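Local coordinates for protein separin (Saccharomyces cerevisiae, PDB 5U1T) that cleaves the cohesin subunit Scc1 at anaphase onset as a caspase-like cysteine protease, is held inactive by securin for most of the cell cycle, and promotes spindle elongation, at residues Ile353-Asn358 against Ser372-Val377; Ile802-Gly807 against His840-Ile845. All blocks are in the same frame, centred on the assembly; numbering follows the deposited sequence.

Contact 1. Residues Ile353-Asn358 against Ser372-Val377; sequences IYINSN and SELLGV
Ile355 reaches across from helix 342-357 and lays its terminal methyl against two successive leucines of helix 365-384, Leu374 and Leu375. The tight side is with Leu374, where Ile355 CD1 stands 3.5 Å from Leu374 CD2. The gamma carbon takes part as well, with Ile355 CG1 3.9 Å from Leu374 CD2, so this methyl meets the last two carbons of the isoleucine where the side chains cross obliquely. CG1 of Ile355 lies anti to its own carbonyl carbon (chi1 -59°), and chi2 extends the chain to carry CD1 toward the neighbouring helix. Leu374 answers with CG anti to its backbone N (chi1 178°). The approach to Leu375 is looser: its side chain sets out to one side and its end then comes nearer, Leu375 CD2 lying 4.3 Å from Ile355 CD1. All three residues are buried and wholly apolar, as suits a seam without a hydrogen bond across it. Leu374 also packs on Leu326 and Val327 of helix 319-336, while Leu375 rests on Ile394, Val397 and Leu398 of helix 388-404.

Away from this seam the helix end is more open and mixed in character. Ser357, which is exposed, bends its hydroxyl back to hydrogen-bond with Ile353 O. That carbonyl also receives Ser357 N at 3.1 Å, and the two donors approach from opposite faces of its plane. Serine suits this exposed face because its hydroxyl can share the carbonyl of the preceding turn. Ile353, also exposed, packs on an apolar side chain of another protein's chain.

The nearest CA atoms, those of Ile355 and Leu375, are 8.9 Å apart, and the two segments run antiparallel. Such apolar packing between consecutive helices joined by a short connection is typical of an antiparallel alpha-hairpin, here part of separase's helical domain.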
ATOM      1  N   ILE A 353      26.904 -14.019 -50.971  1.00 89.27           N
ATOM      2  CA  ILE A 353      27.944 -13.969 -49.951  1.00 89.38           C
ATOM      3  C   ILE A 353      29.071 -13.116 -50.523  1.00 92.41           C
ATOM      4  O   ILE A 353      29.699 -12.334 -49.811  1.00 90.54           O
ATOM      5  CB  ILE A 353      28.455 -15.379 -49.538  1.00 90.77           C
ATOM      6  CG1 ILE A 353      27.757 -15.882 -48.267  1.00 85.32           C
ATOM      7  CG2 ILE A 353      29.933 -15.346 -49.233  1.00 89.32           C
ATOM      8  CD1 ILE A 353      26.270 -16.099 -48.382  1.00 82.94           C
ATOM      9  N   TYR A 354      29.294 -13.249 -51.827  1.00 92.85           N
ATOM     10  CA  TYR A 354      30.315 -12.462 -52.517  1.00 96.44           C
ATOM     11  C   TYR A 354      30.055 -10.964 -52.424  1.00 95.47           C
ATOM     12  O   TYR A 354      30.950 -10.185 -52.087  1.00 91.83           O
ATOM     13  CB  TYR A 354      30.404 -12.863 -53.987  1.00 96.34           C
ATOM     14  CG  TYR A 354      31.313 -11.967 -54.795  1.00 97.40           C
ATOM     15  CD1 TYR A 354      32.677 -11.919 -54.540  1.00100.78           C
ATOM     16  CD2 TYR A 354      30.810 -11.173 -55.820  1.00 95.52           C
ATOM     17  CE1 TYR A 354      33.519 -11.103 -55.280  1.00101.27           C
ATOM     18  CE2 TYR A 354      31.642 -10.350 -56.567  1.00 98.33           C
ATOM     19  CZ  TYR A 354      32.998 -10.320 -56.291  1.00101.69           C
ATOM     20  OH  TYR A 354      33.841  -9.510 -57.024  1.00104.94           O
ATOM     21  N   ILE A 355      28.828 -10.574 -52.743  1.00 95.52           N
ATOM     22  CA  ILE A 355      28.442  -9.177 -52.714  1.00 93.09           C
ATOM     23  C   ILE A 355      28.623  -8.602 -51.325  1.00 92.39           C
ATOM     24  O   ILE A 355      29.269  -7.572 -51.139  1.00 90.30           O
ATOM     25  CB  ILE A 355      26.992  -8.991 -53.118  1.00 91.67           C
ATOM     26  CG1 ILE A 355      26.740  -9.524 -54.521  1.00 90.37           C
ATOM     27  CG2 ILE A 355      26.635  -7.550 -53.068  1.00 87.99           C
ATOM     28  CD1 ILE A 355      25.262  -9.657 -54.795  1.00 93.08           C
ATOM     29  N   ASN A 356      28.043  -9.282 -50.349  1.00 91.60           N
ATOM     30  CA  ASN A 356      28.093  -8.820 -48.970  1.00 95.16           C
ATOM     31  C   ASN A 356      29.523  -8.583 -48.481  1.00 98.07           C
ATOM     32  O   ASN A 356      29.817  -7.595 -47.799  1.00 98.12           O
ATOM     33  CB  ASN A 356      27.397  -9.827 -48.063  1.00 91.23           C
ATOM     34  CG  ASN A 356      27.206  -9.296 -46.665  1.00 94.10           C
ATOM     35  OD1 ASN A 356      27.075  -8.089 -46.469  1.00 91.23           O
ATOM     36  ND2 ASN A 356      27.200 -10.188 -45.681  1.00 93.69           N
ATOM     37  N   SER A 357      30.415  -9.489 -48.862  1.00 99.01           N
ATOM     38  CA  SER A 357      31.792  -9.456 -48.393  1.00 95.19           C
ATOM     39  C   SER A 357      32.576  -8.294 -48.976  1.00 95.74           C
ATOM     40  O   SER A 357      33.574  -7.859 -48.400  1.00 93.40           O
ATOM     41  CB  SER A 357      32.488 -10.768 -48.738  1.00 94.34           C
ATOM     42  OG  SER A 357      31.684 -11.868 -48.356  1.00 93.41           O
ATOM     43  N   ASN A 358      32.127  -7.793 -50.119  1.00 96.69           N
ATOM     44  CA  ASN A 358      32.857  -6.741 -50.801  1.00 99.50           C
ATOM     45  C   ASN A 358      32.109  -5.424 -50.872  1.00 98.49           C
ATOM     46  O   ASN A 358      32.330  -4.634 -51.783  1.00102.04           O
ATOM     47  CB  ASN A 358      33.219  -7.188 -52.212  1.00102.00           C
ATOM     48  CG  ASN A 358      34.416  -8.112 -52.240  1.00103.13           C
ATOM     49  OD1 ASN A 358      34.480  -9.045 -53.040  1.00103.55           O
ATOM     50  ND2 ASN A 358      35.378  -7.855 -51.361  1.00106.27           N
ATOM     51  N   SER A 372      22.978  -1.912 -56.317  1.00 79.06           N
ATOM     52  CA  SER A 372      21.555  -1.815 -56.031  1.00 78.72           C
ATOM     53  C   SER A 372      20.762  -2.603 -57.044  1.00 78.40           C
ATOM     54  O   SER A 372      19.779  -3.259 -56.711  1.00 78.70           O
ATOM     55  CB  SER A 372      21.075  -0.371 -56.033  1.00 77.77           C
ATOM     56  OG  SER A 372      19.657  -0.340 -55.940  1.00 85.42           O
ATOM     57  N   GLU A 373      21.203  -2.535 -58.286  1.00 82.77           N
ATOM     58  CA  GLU A 373      20.535  -3.238 -59.363  1.00 85.57           C
ATOM     59  C   GLU A 373      20.651  -4.757 -59.201  1.00 82.20           C
ATOM     60  O   GLU A 373      19.658  -5.472 -59.340  1.00 79.03           O
ATOM     61  CB  GLU A 373      21.107  -2.792 -60.710  1.00 87.33           C
ATOM     62  CG  GLU A 373      20.583  -3.562 -61.904  1.00 85.75           C
ATOM     63  CD  GLU A 373      21.187  -3.074 -63.210  1.00 93.59           C
ATOM     64  OE1 GLU A 373      21.915  -2.057 -63.176  1.00 95.70           O
ATOM     65  OE2 GLU A 373      20.944  -3.704 -64.270  1.00 97.99           O
ATOM     66  N   LEU A 374      21.854  -5.247 -58.907  1.00 76.76           N
ATOM     67  CA  LEU A 374      22.051  -6.675 -58.717  1.00 74.05           C
ATOM     68  C   LEU A 374      21.192  -7.174 -57.539  1.00 82.02           C
ATOM     69  O   LEU A 374      20.565  -8.232 -57.624  1.00 78.39           O
ATOM     70  CB  LEU A 374      23.531  -6.990 -58.495  1.00 76.90           C
ATOM     71  CG  LEU A 374      23.897  -8.456 -58.237  1.00 77.10           C
ATOM     72  CD1 LEU A 374      23.381  -9.369 -59.335  1.00 74.98           C
ATOM     73  CD2 LEU A 374      25.396  -8.603 -58.093  1.00 82.22           C
ATOM     74  N   LEU A 375      21.146  -6.400 -56.454  1.00 79.18           N
ATOM     75  CA  LEU A 375      20.328  -6.742 -55.301  1.00 70.26           C
ATOM     76  C   LEU A 375      18.850  -6.717 -55.648  1.00 75.01           C
ATOM     77  O   LEU A 375      18.061  -7.487 -55.106  1.00 74.72           O
ATOM     78  CB  LEU A 375      20.616  -5.793 -54.148  1.00 70.06           C
ATOM     79  CG  LEU A 375      21.945  -6.122 -53.481  1.00 72.68           C
ATOM     80  CD1 LEU A 375      22.251  -5.173 -52.332  1.00 70.22           C
ATOM     81  CD2 LEU A 375      21.905  -7.559 -53.012  1.00 71.60           C
ATOM     82  N   GLY A 376      18.477  -5.836 -56.564  1.00 75.92           N
ATOM     83  CA  GLY A 376      17.102  -5.755 -57.016  1.00 74.12           C
ATOM     84  C   GLY A 376      16.653  -6.950 -57.836  1.00 76.05           C
ATOM     85  O   GLY A 376      15.553  -7.460 -57.647  1.00 75.36           O
ATOM     86  N   VAL A 377      17.499  -7.400 -58.755  1.00 78.32           N
ATOM     87  CA  VAL A 377      17.113  -8.494 -59.637  1.00 80.61           C
ATOM     88  C   VAL A 377      17.117  -9.794 -58.854  1.00 82.31           C
ATOM     89  O   VAL A 377      16.328 -10.697 -59.134  1.00 79.99           O
ATOM     90  CB  VAL A 377      18.037  -8.590 -60.878  1.00 80.94           C
ATOM     91  CG1 VAL A 377      19.482  -8.448 -60.480  1.00 83.01           C
ATOM     92  CG2 VAL A 377      17.808  -9.889 -61.646  1.00 78.22           C
TER

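Contact 2. Residues Ile802-Gly807 against His840-Ile845; sequences IHIRIG and HRYYMI
Three consecutive helices, 782-805, 809-825 and 829-845, are stacked here, and the contact joins the C-terminal ends of the first and third, which run in broadly the same direction. Ile804 carries the first helix's side alone. Its CD1 meets Ile845 CD1 at 4.1 Å, the two isoleucines reaching toward each other tip to tip. Both keep CG1 anti to the carbonyl carbon (chi1 -74° in Ile804, -59° in Ile845), and chi2 extends each side chain toward the other helix; the CA atoms of Ile804 and Ile845 are 8.6 Å apart.

The same methyl of Ile804 lies 4.1 Å from Tyr842 CD1, at the edge of the ring and near its plane, so the tyrosine offers its rim and not its face. Helix 809-825 fills in alongside: the ring of Tyr842 packs on Cys812 and Ser816, and its hydroxyl is hydrogen-bonded to Glu813. Tyrosine suits this place, combining an apolar rim for Ile804 with a polar end for the intervening helix of what the short connections suggest is an up-down-up array. Leu1508, from the peptidase portion of the chain, touches both isoleucines, and backbone hydrogen bonds link Gly807 to Glu1509 and Ile845 to Lys1507. The first helix ends at Arg805; beyond it Gly807 turns the chain with a positive phi of 75° while its N bonds to Ile804 O at 2.9 Å.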
ATOM      1  N   ILE A 802       0.014   0.377  18.813  1.00 50.27           N
ATOM      2  CA  ILE A 802       1.079  -0.160  19.662  1.00 57.44           C
ATOM      3  C   ILE A 802       1.268   0.727  20.898  1.00 58.62           C
ATOM      4  O   ILE A 802       1.523   0.239  22.002  1.00 58.37           O
ATOM      5  CB  ILE A 802       2.429  -0.292  18.915  1.00 59.36           C
ATOM      6  CG1 ILE A 802       2.347  -1.314  17.779  1.00 57.37           C
ATOM      7  CG2 ILE A 802       3.530  -0.740  19.859  1.00 50.87           C
ATOM      8  CD1 ILE A 802       3.599  -1.340  16.907  1.00 55.93           C
ATOM      9  N   HIS A 803       1.103   2.029  20.708  1.00 55.38           N
ATOM     10  CA  HIS A 803       1.278   2.983  21.778  1.00 51.69           C
ATOM     11  C   HIS A 803       0.037   3.108  22.683  1.00 56.26           C
ATOM     12  O   HIS A 803       0.144   3.557  23.824  1.00 58.36           O
ATOM     13  CB  HIS A 803       1.677   4.337  21.191  1.00 54.39           C
ATOM     14  CG  HIS A 803       3.064   4.353  20.621  1.00 58.96           C
ATOM     15  ND1 HIS A 803       4.156   4.801  21.332  1.00 68.50           N
ATOM     16  CD2 HIS A 803       3.543   3.955  19.418  1.00 59.04           C
ATOM     17  CE1 HIS A 803       5.244   4.691  20.588  1.00 65.29           C
ATOM     18  NE2 HIS A 803       4.899   4.178  19.423  1.00 62.37           N
ATOM     19  N   ILE A 804      -1.128   2.704  22.181  1.00 52.58           N
ATOM     20  CA  ILE A 804      -2.324   2.586  23.014  1.00 52.89           C
ATOM     21  C   ILE A 804      -2.136   1.409  23.943  1.00 55.28           C
ATOM     22  O   ILE A 804      -2.369   1.518  25.140  1.00 56.99           O
ATOM     23  CB  ILE A 804      -3.596   2.388  22.193  1.00 48.84           C
ATOM     24  CG1 ILE A 804      -3.989   3.699  21.534  1.00 46.55           C
ATOM     25  CG2 ILE A 804      -4.735   1.903  23.059  1.00 35.85           C
ATOM     26  CD1 ILE A 804      -4.889   3.521  20.347  1.00 46.62           C
ATOM     27  N   ARG A 805      -1.677   0.292  23.392  1.00 57.14           N
ATOM     28  CA  ARG A 805      -1.406  -0.887  24.191  1.00 50.39           C
ATOM     29  C   ARG A 805      -0.504  -0.599  25.394  1.00 55.60           C
ATOM     30  O   ARG A 805      -0.730  -1.135  26.465  1.00 59.47           O
ATOM     31  CB  ARG A 805      -0.779  -1.975  23.330  1.00 52.43           C
ATOM     32  CG  ARG A 805      -0.209  -3.090  24.151  1.00 56.60           C
ATOM     33  CD  ARG A 805       0.444  -4.125  23.318  1.00 58.64           C
ATOM     34  NE  ARG A 805      -0.404  -5.303  23.176  1.00 66.36           N
ATOM     35  CZ  ARG A 805      -0.132  -6.478  23.731  1.00 70.66           C
ATOM     36  NH1 ARG A 805      -0.957  -7.502  23.528  1.00 70.95           N
ATOM     37  NH2 ARG A 805       0.965  -6.629  24.484  1.00 67.94           N
ATOM     38  N   ILE A 806       0.515   0.242  25.245  1.00 51.04           N
ATOM     39  CA  ILE A 806       1.374   0.524  26.391  1.00 56.13           C
ATOM     40  C   ILE A 806       0.995   1.822  27.093  1.00 55.58           C
ATOM     41  O   ILE A 806       1.725   2.294  27.963  1.00 53.95           O
ATOM     42  CB  ILE A 806       2.858   0.598  25.999  1.00 55.33           C
ATOM     43  CG1 ILE A 806       3.116   1.821  25.120  1.00 54.04           C
ATOM     44  CG2 ILE A 806       3.290  -0.697  25.335  1.00 55.30           C
ATOM     45  CD1 ILE A 806       4.530   1.927  24.688  1.00 59.09           C
ATOM     46  N   GLY A 807      -0.137   2.394  26.696  1.00 57.21           N
ATOM     47  CA  GLY A 807      -0.713   3.561  27.347  1.00 52.27           C
ATOM     48  C   GLY A 807      -0.074   4.917  27.106  1.00 57.07           C
ATOM     49  O   GLY A 807      -0.434   5.895  27.749  1.00 60.00           O
ATOM     50  N   HIS A 840     -11.593   8.216  15.200  1.00 55.71           N
ATOM     51  CA  HIS A 840     -12.758   8.361  16.033  1.00 50.87           C
ATOM     52  C   HIS A 840     -12.665   7.419  17.231  1.00 57.56           C
ATOM     53  O   HIS A 840     -12.914   7.835  18.360  1.00 56.65           O
ATOM     54  CB  HIS A 840     -14.019   8.096  15.247  1.00 47.37           C
ATOM     55  CG  HIS A 840     -15.228   7.972  16.105  1.00 56.08           C
ATOM     56  ND1 HIS A 840     -15.734   6.751  16.506  1.00 54.30           N
ATOM     57  CD2 HIS A 840     -16.021   8.913  16.668  1.00 56.02           C
ATOM     58  CE1 HIS A 840     -16.800   6.949  17.257  1.00 54.20           C
ATOM     59  NE2 HIS A 840     -16.995   8.251  17.371  1.00 57.93           N
ATOM     60  N   ARG A 841     -12.308   6.158  16.988  1.00 53.43           N
ATOM     61  CA  ARG A 841     -12.077   5.215  18.076  1.00 53.92           C
ATOM     62  C   ARG A 841     -10.989   5.758  19.007  1.00 60.97           C
ATOM     63  O   ARG A 841     -11.071   5.633  20.227  1.00 55.17           O
ATOM     64  CB  ARG A 841     -11.680   3.834  17.546  1.00 53.66           C
ATOM     65  CG  ARG A 841     -11.213   2.839  18.624  1.00 59.96           C
ATOM     66  CD  ARG A 841     -10.743   1.510  17.992  1.00 78.40           C
ATOM     67  NE  ARG A 841      -9.966   0.639  18.882  1.00 79.62           N
ATOM     68  CZ  ARG A 841     -10.489  -0.222  19.763  1.00 83.12           C
ATOM     69  NH1 ARG A 841      -9.682  -0.962  20.518  1.00 85.87           N
ATOM     70  NH2 ARG A 841     -11.816  -0.340  19.911  1.00 85.76           N
ATOM     71  N   TYR A 842      -9.973   6.378  18.427  1.00 54.95           N
ATOM     72  CA  TYR A 842      -8.879   6.869  19.235  1.00 55.44           C
ATOM     73  C   TYR A 842      -9.355   8.001  20.150  1.00 58.14           C
ATOM     74  O   TYR A 842      -8.928   8.098  21.289  1.00 55.51           O
ATOM     75  CB  TYR A 842      -7.717   7.338  18.353  1.00 52.26           C
ATOM     76  CG  TYR A 842      -6.691   8.112  19.133  1.00 55.68           C
ATOM     77  CD1 TYR A 842      -5.866   7.467  20.047  1.00 55.50           C
ATOM     78  CD2 TYR A 842      -6.572   9.493  18.990  1.00 53.74           C
ATOM     79  CE1 TYR A 842      -4.943   8.164  20.776  1.00 52.79           C
ATOM     80  CE2 TYR A 842      -5.656  10.194  19.715  1.00 52.66           C
ATOM     81  CZ  TYR A 842      -4.842   9.522  20.608  1.00 53.33           C
ATOM     82  OH  TYR A 842      -3.916  10.208  21.341  1.00 60.76           O
ATOM     83  N   TYR A 843     -10.247   8.847  19.646  1.00 59.18           N
ATOM     84  CA  TYR A 843     -10.733   9.980  20.423  1.00 57.59           C
ATOM     85  C   TYR A 843     -11.665   9.490  21.504  1.00 56.01           C
ATOM     86  O   TYR A 843     -11.819  10.134  22.536  1.00 61.11           O
ATOM     87  CB  TYR A 843     -11.413  11.018  19.517  1.00 51.80           C
ATOM     88  CG  TYR A 843     -10.391  11.762  18.699  1.00 56.72           C
ATOM     89  CD1 TYR A 843      -9.149  12.077  19.249  1.00 64.37           C
ATOM     90  CD2 TYR A 843     -10.629  12.123  17.378  1.00 60.27           C
ATOM     91  CE1 TYR A 843      -8.187  12.743  18.527  1.00 58.96           C
ATOM     92  CE2 TYR A 843      -9.656  12.801  16.640  1.00 60.45           C
ATOM     93  CZ  TYR A 843      -8.440  13.102  17.227  1.00 58.62           C
ATOM     94  OH  TYR A 843      -7.450  13.754  16.527  1.00 66.29           O
ATOM     95  N   MET A 844     -12.255   8.329  21.282  1.00 52.81           N
ATOM     96  CA  MET A 844     -13.059   7.683  22.308  1.00 54.41           C
ATOM     97  C   MET A 844     -12.175   7.190  23.448  1.00 53.98           C
ATOM     98  O   MET A 844     -12.428   7.493  24.594  1.00 54.48           O
ATOM     99  CB  MET A 844     -13.852   6.525  21.721  1.00 52.09           C
ATOM    100  CG  MET A 844     -15.247   6.890  21.271  1.00 57.73           C
ATOM    101  SD  MET A 844     -16.238   5.394  20.968  1.00 76.12           S
ATOM    102  CE  MET A 844     -15.511   4.231  22.145  1.00 68.29           C
ATOM    103  N   ILE A 845     -11.142   6.429  23.119  1.00 53.32           N
ATOM    104  CA  ILE A 845     -10.182   5.940  24.093  1.00 52.59           C
ATOM    105  C   ILE A 845      -9.543   7.068  24.920  1.00 55.93           C
ATOM    106  O   ILE A 845      -9.426   6.955  26.130  1.00 55.01           O
ATOM    107  CB  ILE A 845      -9.070   5.116  23.398  1.00 53.65           C
ATOM    108  CG1 ILE A 845      -9.677   3.933  22.656  1.00 51.73           C
ATOM    109  CG2 ILE A 845      -8.020   4.623  24.399  1.00 52.38           C
ATOM    110  CD1 ILE A 845      -8.649   3.049  21.984  1.00 55.36           C
TER

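Contacts 1 and 2 follow one another along the chain and never touch: their centres are 83 Å apart and their nearest atoms about 67 Å. The centre of contact 1 is 61 Å from the centre of this elongated chain, that of contact 2 only 22 Å. The first joins neighbouring helices in sequence, the second skips a helix, yet in each a single isoleucine supplies the first helix's share and neither has a hydrogen bond across it. Both are away from Cys1497, the active-site residue inferred by similarity. Only contact 2 abuts residues 1507-1509, which follow that cysteine in the peptidase portion; both reach another protein's chain, contact 1 through Ile353 and Asn356, contact 2 through His803.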